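Local structure of penicillin-binding protein PbpB (Mycobacterium tuberculosis, 6KGU) at residues E289-P294 with S333-P338; G319-G322 with G328-M331; R28-I33 with N136-I141. The protein synthesises cross-linked peptidoglycan from lipid intermediates for the bacterial cell wall and is bound and inactivated by beta-lactam antibiotics. All coordinates share one frame; numbering follows the deposited sequence. Where two conformers were deposited one is given.

Contact 1 (E289-P294 with S333-P338); sequences EVLQVP and SQRVGP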
ATOM      1  N   GLU A 289     -29.151  -2.024  -3.667  1.00 32.23           N
ATOM      2  CA  GLU A 289     -30.101  -0.974  -3.317  1.00 27.01           C
ATOM      3  C   GLU A 289     -30.001   0.168  -4.331  1.00 28.66           C
ATOM      4  O   GLU A 289     -28.913   0.694  -4.576  1.00 30.32           O
ATOM      5  CB  GLU A 289     -29.850  -0.445  -1.897  1.00 30.42           C
ATOM      6  CG  GLU A 289     -30.814   0.711  -1.536  1.00 35.27           C
ATOM      7  CD  GLU A 289     -30.590   1.336  -0.154  1.00 29.72           C
ATOM      8  OE1 GLU A 289     -29.783   0.810   0.640  1.00 31.48           O
ATOM      9  OE2 GLU A 289     -31.217   2.381   0.122  1.00 32.79           O
ATOM     10  N   VAL A 290     -31.126   0.516  -4.945  1.00 26.79           N
ATOM     11  CA  VAL A 290     -31.214   1.676  -5.832  1.00 29.82           C
ATOM     12  C   VAL A 290     -31.312   2.940  -4.980  1.00 35.77           C
ATOM     13  O   VAL A 290     -32.269   3.114  -4.219  1.00 28.00           O
ATOM     14  CB  VAL A 290     -32.420   1.554  -6.777  1.00 34.40           C
ATOM     15  CG1 VAL A 290     -32.514   2.785  -7.704  1.00 31.47           C
ATOM     16  CG2 VAL A 290     -32.321   0.234  -7.587  1.00 30.77           C
ATOM     17  N   LEU A 291     -30.321   3.823  -5.101  1.00 32.59           N
ATOM     18  CA  LEU A 291     -30.320   5.090  -4.395  1.00 33.24           C
ATOM     19  C   LEU A 291     -30.785   6.213  -5.323  1.00 34.52           C
ATOM     20  O   LEU A 291     -31.034   6.008  -6.507  1.00 31.23           O
ATOM     21  CB  LEU A 291     -28.928   5.374  -3.843  1.00 38.27           C
ATOM     22  CG  LEU A 291     -28.349   4.200  -3.057  1.00 38.23           C
ATOM     23  CD1 LEU A 291     -26.838   4.340  -2.946  1.00 34.78           C
ATOM     24  CD2 LEU A 291     -28.989   4.123  -1.681  1.00 35.54           C
ATOM     25  N   GLN A 292     -30.909   7.415  -4.764  1.00 30.34           N
ATOM     26  CA  GLN A 292     -31.191   8.631  -5.518  1.00 34.69           C
ATOM     27  C   GLN A 292     -30.112   9.639  -5.145  1.00 35.44           C
ATOM     28  O   GLN A 292     -30.109  10.162  -4.025  1.00 33.04           O
ATOM     29  CB  GLN A 292     -32.587   9.180  -5.206  1.00 29.54           C
ATOM     30  CG  GLN A 292     -33.741   8.189  -5.456  1.00 30.05           C
ATOM     31  CD  GLN A 292     -33.734   7.642  -6.883  1.00 39.07           C
ATOM     32  OE1 GLN A 292     -33.512   8.376  -7.842  1.00 34.33           O
ATOM     33  NE2 GLN A 292     -33.960   6.336  -7.018  1.00 39.02           N
ATOM     34  N   VAL A 293     -29.193   9.908  -6.066  1.00 32.38           N
ATOM     35  CA  VAL A 293     -27.979  10.637  -5.711  1.00 33.38           C
ATOM     36  C   VAL A 293     -27.977  11.974  -6.454  1.00 31.26           C
ATOM     37  O   VAL A 293     -27.822  12.002  -7.682  1.00 30.16           O
ATOM     38  CB  VAL A 293     -26.727   9.807  -6.025  1.00 32.85           C
ATOM     39  CG1 VAL A 293     -25.451  10.511  -5.529  1.00 28.26           C
ATOM     40  CG2 VAL A 293     -26.871   8.398  -5.396  1.00 30.81           C
ATOM     41  N   PRO A 294     -28.156  13.095  -5.763  1.00 34.09           N
ATOM     42  CA  PRO A 294     -28.055  14.406  -6.419  1.00 34.54           C
ATOM     43  C   PRO A 294     -26.612  14.760  -6.740  1.00 34.88           C
ATOM     44  O   PRO A 294     -25.660  14.145  -6.258  1.00 36.80           O
ATOM     45  CB  PRO A 294     -28.629  15.377  -5.380  1.00 32.72           C
ATOM     46  CG  PRO A 294     -28.425  14.680  -4.065  1.00 39.75           C
ATOM     47  CD  PRO A 294     -28.596  13.205  -4.358  1.00 35.18           C
ATOM     48  N   SER A 333     -22.904   7.292   4.274  1.00 25.27           N
ATOM     49  CA  SER A 333     -22.206   7.511   5.540  1.00 29.21           C
ATOM     50  C   SER A 333     -23.137   8.124   6.591  1.00 32.62           C
ATOM     51  O   SER A 333     -22.982   7.853   7.789  1.00 34.19           O
ATOM     52  CB  SER A 333     -20.975   8.409   5.322  1.00 25.66           C
ATOM     53  OG  SER A 333     -20.034   7.786   4.459  1.00 32.76           O
ATOM     54  N   GLN A 334     -24.102   8.949   6.167  1.00 30.63           N
ATOM     55  CA  GLN A 334     -25.066   9.516   7.114  1.00 35.22           C
ATOM     56  C   GLN A 334     -25.859   8.425   7.818  1.00 39.31           C
ATOM     57  O   GLN A 334     -26.253   8.599   8.977  1.00 33.86           O
ATOM     58  CB  GLN A 334     -26.036  10.477   6.416  1.00 31.01           C
ATOM     59  CG  GLN A 334     -25.464  11.820   6.003  1.00 30.96           C
ATOM     60  CD  GLN A 334     -26.482  12.653   5.234  1.00 36.10           C
ATOM     61  OE1 GLN A 334     -27.674  12.366   5.274  1.00 38.77           O
ATOM     62  NE2 GLN A 334     -26.012  13.680   4.517  1.00 35.84           N
ATOM     63  N   ARG A 335     -26.111   7.296   7.136  1.00 30.45           N
ATOM     64  CA  ARG A 335     -26.786   6.184   7.799  1.00 32.43           C
ATOM     65  C   ARG A 335     -25.899   5.582   8.877  1.00 37.43           C
ATOM     66  O   ARG A 335     -26.387   5.178   9.939  1.00 33.65           O
ATOM     67  CB  ARG A 335     -27.182   5.113   6.782  1.00 28.59           C
ATOM     68  CG  ARG A 335     -27.854   5.645   5.518  1.00 32.65           C
ATOM     69  CD  ARG A 335     -28.237   4.486   4.588  1.00 26.71           C
ATOM     70  NE  ARG A 335     -29.029   4.937   3.440  1.00 29.46           N
ATOM     71  CZ  ARG A 335     -29.563   4.124   2.533  1.00 36.60           C
ATOM     72  NH1 ARG A 335     -29.389   2.815   2.651  1.00 35.38           N
ATOM     73  NH2 ARG A 335     -30.277   4.614   1.519  1.00 31.11           N
ATOM     74  N   VAL A 336     -24.589   5.518   8.615  1.00 29.63           N
ATOM     75  CA  VAL A 336     -23.649   4.938   9.565  1.00 33.08           C
ATOM     76  C   VAL A 336     -23.557   5.788  10.826  1.00 32.15           C
ATOM     77  O   VAL A 336     -23.597   5.268  11.947  1.00 31.39           O
ATOM     78  CB  VAL A 336     -22.265   4.772   8.906  1.00 32.82           C
ATOM     79  CG1 VAL A 336     -21.227   4.321   9.921  1.00 28.39           C
ATOM     80  CG2 VAL A 336     -22.350   3.789   7.744  1.00 26.49           C
ATOM     81  N   GLY A 337     -23.412   7.104  10.662  1.00 34.81           N
ATOM     82  CA  GLY A 337     -23.217   8.000  11.780  1.00 33.83           C
ATOM     83  C   GLY A 337     -21.746   8.182  12.115  1.00 37.05           C
ATOM     84  O   GLY A 337     -20.907   7.325  11.810  1.00 36.56           O
ATOM     85  N   PRO A 338     -21.408   9.316  12.749  1.00 38.03           N
ATOM     86  CA  PRO A 338     -19.995   9.605  13.072  1.00 37.63           C
ATOM     87  C   PRO A 338     -19.326   8.573  13.968  1.00 36.04           C
ATOM     88  O   PRO A 338     -18.176   8.186  13.711  1.00 35.54           O
ATOM     89  CB  PRO A 338     -20.075  10.975  13.768  1.00 36.85           C
ATOM     90  CG  PRO A 338     -21.321  11.590  13.263  1.00 43.45           C
ATOM     91  CD  PRO A 338     -22.292  10.462  13.044  1.00 39.72           C
TER
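Arg335 reaches across to the carboxylate of Glu289 and grips it end-on with two nitrogens, one to each oxygen. NH1 donates to Glu289 OE1 at 2.9 Å, and NH2 donates to Glu289 OE2 at 2.8 Å, making a paired, hydrogen-bonded salt bridge. The OE1 bond uses the syn lone pair. At OE2 the donor also comes from the syn side but stands 29° out of the carboxylate plane. Both oxygens lie close to the guanidinium plane, yet the carboxylate is turned 31° from it, in keeping with the out-of-plane approach at OE2. A weak third bond joins Arg335 NH1 to Glu289 OE2 at 3.2 Å.

The reach is achieved by two extended chains approaching from opposite directions. Arg335 runs straight from CG to NE, while Glu289 has CG anti to the backbone N (chi1 178°) and stays extended beyond it. This span is needed because the nearest CA pair, Leu291 and Arg335, is still 12.7 Å apart. The other direct contact is a van der Waals one: Leu291 CD2 lies 3.5 Å from Arg335 NH2, oblique to the guanidinium.

Further out, Ser285 OG hydrogen-bonds Glu289 OE1 and the carbonyl of Leu284 accepts from Arg335 NH1, so both partners of the bridge are tied to the chain just upstream of Glu289. Backbone hydrogen bonds from Glu289 to Thr317, Leu291 to Tyr315 and Val293 to Met313 hold the 289-294 segment in place. Arg335 itself sits in the last turn of helix 326-336, where Gly337 N bonds Ser333 O at 3.0 Å and Gly337 then leaves helical geometry with positive phi. The contact is thus a bidentate Arg-Glu salt bridge fastening a connecting segment to a helix C-terminus in the transpeptidase domain.

Contact 2 (G319-G322 with G328-M331); sequences GVFG and GTLM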
ATOM      1  N   GLY A 319     -22.896   1.094  -7.605  1.00 26.03           N
ATOM      2  CA  GLY A 319     -22.499   2.176  -8.486  1.00 25.62           C
ATOM      3  C   GLY A 319     -21.912   3.380  -7.774  1.00 28.99           C
ATOM      4  O   GLY A 319     -21.087   4.095  -8.346  1.00 30.68           O
ATOM      5  N   VAL A 320     -22.342   3.643  -6.542  1.00 25.36           N
ATOM      6  CA  VAL A 320     -21.786   4.768  -5.794  1.00 28.95           C
ATOM      7  C   VAL A 320     -20.282   4.600  -5.639  1.00 27.63           C
ATOM      8  O   VAL A 320     -19.505   5.536  -5.859  1.00 30.55           O
ATOM      9  CB  VAL A 320     -22.479   4.905  -4.427  1.00 26.18           C
ATOM     10  CG1 VAL A 320     -21.594   5.720  -3.464  1.00 25.72           C
ATOM     11  CG2 VAL A 320     -23.844   5.554  -4.594  1.00 27.64           C
ATOM     12  N   PHE A 321     -19.851   3.403  -5.268  1.00 25.61           N
ATOM     13  CA  PHE A 321     -18.423   3.140  -5.163  1.00 32.29           C
ATOM     14  C   PHE A 321     -17.783   2.845  -6.518  1.00 30.05           C
ATOM     15  O   PHE A 321     -16.639   3.250  -6.748  1.00 28.19           O
ATOM     16  CB  PHE A 321     -18.220   2.018  -4.145  1.00 28.69           C
ATOM     17  CG  PHE A 321     -18.772   2.378  -2.791  1.00 34.04           C
ATOM     18  CD1 PHE A 321     -18.169   3.385  -2.040  1.00 25.42           C
ATOM     19  CD2 PHE A 321     -19.923   1.776  -2.298  1.00 27.41           C
ATOM     20  CE1 PHE A 321     -18.680   3.767  -0.784  1.00 25.14           C
ATOM     21  CE2 PHE A 321     -20.439   2.142  -1.048  1.00 28.16           C
ATOM     22  CZ  PHE A 321     -19.805   3.143  -0.294  1.00 26.73           C
ATOM     23  N   GLY A 322     -18.521   2.227  -7.444  1.00 25.26           N
ATOM     24  CA  GLY A 322     -17.965   1.954  -8.761  1.00 25.30           C
ATOM     25  C   GLY A 322     -17.708   3.218  -9.567  1.00 33.97           C
ATOM     26  O   GLY A 322     -16.710   3.307 -10.288  1.00 30.56           O
ATOM     27  N   GLY A 328     -23.042  10.297  -3.031  1.00 27.16           N
ATOM     28  CA  GLY A 328     -23.585   9.008  -2.632  1.00 26.94           C
ATOM     29  C   GLY A 328     -22.860   8.441  -1.427  1.00 29.58           C
ATOM     30  O   GLY A 328     -23.478   7.846  -0.535  1.00 27.83           O
ATOM     31  N   THR A 329     -21.540   8.634  -1.371  1.00 28.03           N
ATOM     32  CA  THR A 329     -20.778   8.124  -0.233  1.00 26.52           C
ATOM     33  C   THR A 329     -21.223   8.793   1.062  1.00 30.87           C
ATOM     34  O   THR A 329     -21.404   8.128   2.088  1.00 27.76           O
ATOM     35  CB  THR A 329     -19.286   8.328  -0.479  1.00 27.98           C
ATOM     36  OG1 THR A 329     -18.885   7.523  -1.602  1.00 27.86           O
ATOM     37  CG2 THR A 329     -18.461   7.905   0.758  1.00 28.93           C
ATOM     38  N   LEU A 330     -21.447  10.105   1.020  1.00 26.89           N
ATOM     39  CA  LEU A 330     -21.816  10.823   2.239  1.00 32.87           C
ATOM     40  C   LEU A 330     -23.253  10.531   2.649  1.00 26.48           C
ATOM     41  O   LEU A 330     -23.550  10.462   3.844  1.00 31.01           O
ATOM     42  CB  LEU A 330     -21.596  12.322   2.058  1.00 27.63           C
ATOM     43  CG  LEU A 330     -20.113  12.703   2.010  1.00 31.88           C
ATOM     44  CD1 LEU A 330     -19.951  14.176   1.679  1.00 37.76           C
ATOM     45  CD2 LEU A 330     -19.438  12.374   3.318  1.00 28.19           C
ATOM     46  N   MET A 331     -24.161  10.362   1.683  1.00 27.83           N
ATOM     47  CA  MET A 331     -25.524   9.974   2.024  0.50 28.72           C
ATOM     48  C   MET A 331     -25.545   8.640   2.754  1.00 29.25           C
ATOM     49  O   MET A 331     -26.205   8.494   3.789  1.00 28.87           O
ATOM     50  CB  MET A 331     -26.379   9.917   0.761  0.50 28.80           C
ATOM     51  CG  MET A 331     -26.563  11.282   0.137  0.50 29.01           C
ATOM     52  SD  MET A 331     -27.672  11.256  -1.250  0.50 35.79           S
ATOM     53  CE  MET A 331     -29.077  10.433  -0.525  0.50 34.59           C
TER
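Val320 points toward helix 326-336 and packs on the backbone of Gly328 and Thr329, in a helix-helix contact of the transpeptidase domain. Helices 317-323 and 326-336 are joined by a short link containing Ser324, whose place beside Lys272 is consistent with the SxN motif of penicillin-binding enzymes.

The two methyls of Val320 divide the work. CG1, anti to the backbone N (chi1 160°), lies 3.6 Å from both Gly328 C and Thr329 N, so it covers the peptide group between them. CG2 lies 4.0 Å from Gly328 CA, a close approach of the helices that the lack of a side chain at Gly328 permits; the CA atoms of Val320 and Gly328 are 5.6 Å apart. CG1 also sits over the centre of one face of the Phe321 ring, 4.2 Å above its plane, and is therefore packed against an aromatic face as well as the neighbouring helix.

Phe321 and Thr329 cross at about a right angle, and both side chains touch Lys272 on helix 272-281. The Thr329 hydroxyl is hydrogen-bonded to the carbonyl of Ser325, and its side chain lies about 7 Å from that of Ser269, the probable acyl-ester residue. Across the helices this same OG1 makes van der Waals contacts and no hydrogen bond, at 3.7 Å from Val320 CG1 and 3.8 Å from Phe321 CE1.

Contact 3 (R28-I33 with N136-I141); sequences RLAFTI and NVVGGI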
ATOM      1  N   ARG A  28      19.950 -14.011  -1.782  1.00 38.85           N
ATOM      2  CA  ARG A  28      20.681 -13.010  -1.015  1.00 39.11           C
ATOM      3  C   ARG A  28      20.413 -11.607  -1.541  1.00 39.86           C
ATOM      4  O   ARG A  28      20.440 -11.364  -2.749  1.00 37.15           O
ATOM      5  CB  ARG A  28      22.178 -13.309  -1.047  1.00 42.30           C
ATOM      6  CG  ARG A  28      22.551 -14.607  -0.324  1.00 42.72           C
ATOM      7  CD  ARG A  28      24.046 -14.886  -0.423  1.00 48.04           C
ATOM      8  NE  ARG A  28      24.488 -15.027  -1.810  1.00 45.68           N
ATOM      9  CZ  ARG A  28      25.757 -15.167  -2.180  1.00 53.35           C
ATOM     10  NH1 ARG A  28      26.726 -15.176  -1.262  1.00 44.04           N
ATOM     11  NH2 ARG A  28      26.059 -15.295  -3.467  1.00 53.38           N
ATOM     12  N   LEU A  29      20.145 -10.685  -0.621  1.00 38.18           N
ATOM     13  CA  LEU A  29      20.110  -9.255  -0.900  1.00 33.39           C
ATOM     14  C   LEU A  29      21.373  -8.548  -0.435  1.00 35.01           C
ATOM     15  O   LEU A  29      21.858  -7.640  -1.110  1.00 31.22           O
ATOM     16  CB  LEU A  29      18.883  -8.620  -0.231  1.00 36.43           C
ATOM     17  CG  LEU A  29      17.547  -9.053  -0.842  1.00 31.12           C
ATOM     18  CD1 LEU A  29      16.368  -8.797   0.109  1.00 31.71           C
ATOM     19  CD2 LEU A  29      17.332  -8.354  -2.190  1.00 30.50           C
ATOM     20  N   ALA A  30      21.923  -8.948   0.708  1.00 33.67           N
ATOM     21  CA  ALA A  30      23.142  -8.333   1.194  1.00 31.88           C
ATOM     22  C   ALA A  30      23.930  -9.400   1.934  1.00 35.38           C
ATOM     23  O   ALA A  30      23.361 -10.136   2.742  1.00 32.61           O
ATOM     24  CB  ALA A  30      22.844  -7.138   2.109  1.00 33.89           C
ATOM     25  N   PHE A  31      25.227  -9.484   1.658  1.00 36.63           N
ATOM     26  CA  PHE A  31      26.089 -10.428   2.354  1.00 35.89           C
ATOM     27  C   PHE A  31      27.512  -9.895   2.321  1.00 41.87           C
ATOM     28  O   PHE A  31      27.855  -9.027   1.510  1.00 36.56           O
ATOM     29  CB  PHE A  31      26.006 -11.832   1.739  1.00 36.80           C
ATOM     30  CG  PHE A  31      26.584 -11.931   0.359  1.00 40.29           C
ATOM     31  CD1 PHE A  31      27.936 -12.205   0.172  1.00 40.30           C
ATOM     32  CD2 PHE A  31      25.775 -11.780  -0.758  1.00 38.45           C
ATOM     33  CE1 PHE A  31      28.473 -12.299  -1.099  1.00 39.24           C
ATOM     34  CE2 PHE A  31      26.305 -11.873  -2.036  1.00 43.11           C
ATOM     35  CZ  PHE A  31      27.654 -12.138  -2.209  1.00 43.77           C
ATOM     36  N   THR A  32      28.345 -10.430   3.211  1.00 35.98           N
ATOM     37  CA  THR A  32      29.695  -9.924   3.414  1.00 41.88           C
ATOM     38  C   THR A  32      30.725 -10.912   2.876  1.00 42.46           C
ATOM     39  O   THR A  32      30.556 -12.127   2.996  1.00 46.27           O
ATOM     40  CB  THR A  32      29.927  -9.638   4.897  1.00 42.17           C
ATOM     41  OG1 THR A  32      29.118  -8.519   5.288  1.00 40.50           O
ATOM     42  CG2 THR A  32      31.397  -9.338   5.195  1.00 43.70           C
ATOM     43  N   ILE A  33      31.774 -10.388   2.247  1.00 43.39           N
ATOM     44  CA  ILE A  33      32.940 -11.183   1.870  1.00 44.17           C
ATOM     45  C   ILE A  33      34.169 -10.597   2.552  1.00 46.71           C
ATOM     46  O   ILE A  33      34.274  -9.387   2.772  1.00 48.59           O
ATOM     47  CB  ILE A  33      33.163 -11.258   0.341  1.00 47.03           C
ATOM     48  CG1 ILE A  33      33.783  -9.942  -0.167  1.00 52.28           C
ATOM     49  CG2 ILE A  33      31.876 -11.581  -0.371  1.00 48.38           C
ATOM     50  CD1 ILE A  33      33.830  -9.790  -1.700  1.00 53.04           C
ATOM     51  N   ASN A 136      15.390   0.370  -0.951  1.00 25.06           N
ATOM     52  CA  ASN A 136      14.576   1.193  -0.048  1.00 29.44           C
ATOM     53  C   ASN A 136      14.371   0.508   1.299  1.00 28.01           C
ATOM     54  O   ASN A 136      14.258   1.180   2.336  1.00 27.02           O
ATOM     55  CB  ASN A 136      13.219   1.491  -0.704  1.00 28.49           C
ATOM     56  CG  ASN A 136      12.558   0.242  -1.279  1.00 29.18           C
ATOM     57  OD1 ASN A 136      13.161  -0.506  -2.065  1.00 26.92           O
ATOM     58  ND2 ASN A 136      11.320  -0.004  -0.866  1.00 28.05           N
ATOM     59  N   VAL A 137      14.298  -0.821   1.289  1.00 31.08           N
ATOM     60  CA  VAL A 137      14.118  -1.631   2.491  1.00 28.28           C
ATOM     61  C   VAL A 137      15.461  -2.010   3.106  1.00 27.73           C
ATOM     62  O   VAL A 137      15.698  -1.783   4.297  1.00 29.68           O
ATOM     63  CB  VAL A 137      13.269  -2.877   2.138  1.00 25.87           C
ATOM     64  CG1 VAL A 137      13.386  -3.953   3.208  1.00 25.57           C
ATOM     65  CG2 VAL A 137      11.784  -2.484   1.917  1.00 22.87           C
ATOM     66  N   VAL A 138      16.363  -2.542   2.277  1.00 24.88           N
ATOM     67  CA  VAL A 138      17.618  -3.113   2.760  1.00 27.60           C
ATOM     68  C   VAL A 138      18.516  -2.031   3.344  1.00 33.85           C
ATOM     69  O   VAL A 138      19.106  -2.206   4.418  1.00 30.25           O
ATOM     70  CB  VAL A 138      18.332  -3.870   1.620  1.00 31.26           C
ATOM     71  CG1 VAL A 138      19.802  -4.141   1.970  1.00 28.80           C
ATOM     72  CG2 VAL A 138      17.599  -5.157   1.270  1.00 30.21           C
ATOM     73  N   GLY A 139      18.657  -0.910   2.633  1.00 30.09           N
ATOM     74  CA  GLY A 139      19.548   0.158   3.055  1.00 31.86           C
ATOM     75  C   GLY A 139      20.972   0.010   2.543  1.00 33.02           C
ATOM     76  O   GLY A 139      21.200  -0.589   1.486  1.00 30.29           O
ATOM     77  N   GLY A 140      21.939   0.543   3.295  1.00 32.49           N
ATOM     78  CA  GLY A 140      23.339   0.496   2.926  1.00 30.52           C
ATOM     79  C   GLY A 140      24.257   0.454   4.137  1.00 34.49           C
ATOM     80  O   GLY A 140      23.824   0.559   5.289  1.00 30.66           O
ATOM     81  N   ILE A 141      25.551   0.319   3.853  1.00 33.76           N
ATOM     82  CA  ILE A 141      26.568   0.052   4.862  1.00 35.91           C
ATOM     83  C   ILE A 141      27.432   1.292   5.021  1.00 35.74           C
ATOM     84  O   ILE A 141      27.584   2.096   4.094  1.00 37.86           O
ATOM     85  CB  ILE A 141      27.408  -1.189   4.471  1.00 39.84           C
ATOM     86  CG1 ILE A 141      27.924  -1.916   5.710  1.00 40.40           C
ATOM     87  CG2 ILE A 141      28.555  -0.828   3.519  1.00 37.52           C
ATOM     88  CD1 ILE A 141      26.830  -2.612   6.486  1.00 34.76           C
TER
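A classic beta bulge in strand 28-36 supports this contact: Leu29 and Ala30 both face Ile21 of the adjoining strand, and their backbones hydrogen-bond to it. Successive side chains of a regular strand would alternate between its faces. Here the CB atoms of Leu29 and Ala30 instead both turn toward Val138, at the end of helix 135-138. The bulge is recorded in the backbone as well, since Leu29 has a near-helical psi of -38° and the chain turns a corner at these two residues.

Val138 meets the pair with a different methyl for each residue. CG2 lies 4.0 Å from Leu29 CB and 4.0 Å from Leu29 CD1, so it packs alongside both the root and one branch tip of the leucine. CG1 is set anti to the backbone N (chi1 164°), which brings it beside Ala30, 4.3 Å from Ala30 CB. No polar bond crosses between the segments; the contact is purely apolar and buried, with the nearest CA atoms, Leu29 and Val138, 7.6 Å apart.

After Val138 the chain leaves the helix at Gly139, whose positive phi (89°) redirects it into strand 140-141. Strand 28-36 lies between strands 21-22 and 122-127, with Phe31 and Ile33 bonded through their backbones to Gln127 and Leu125. On the other segment, Val137 bonds through its backbone to Leu151 of helix 150-154; Glu152 of that helix is touched by Ala30 from the first segment and by Ile141 from the second. The contact therefore packs the bulged strand of the mixed sheet against helix 135-138 within the region assigned to the dimerisation-domain family, with helix 150-154 adjoining both segments.

How the contacts relate
Contact 3 comes first along the chain and lies in the range of the dimerisation-domain family; contacts 1 and 2 follow, both in the transpeptidase domain. The centre of contact 3 is about 51 Å from that of contact 1 and 46 Å from that of contact 2, on the opposite side of the chain's centre. Contacts 1 and 2 have centres 7 Å apart and share helix 326-336. In sequence, contact 2 falls between the two segments of contact 1. They also pack directly: Leu291 CD1 lies 3.6 Å from Val320 CG2. Contact 2 lies near the antibiotic pocket, the Thr329 side chain being about 8 Å from the bound ligand, while contact 1, farther from the chain's centre, lies away from the annotated sites.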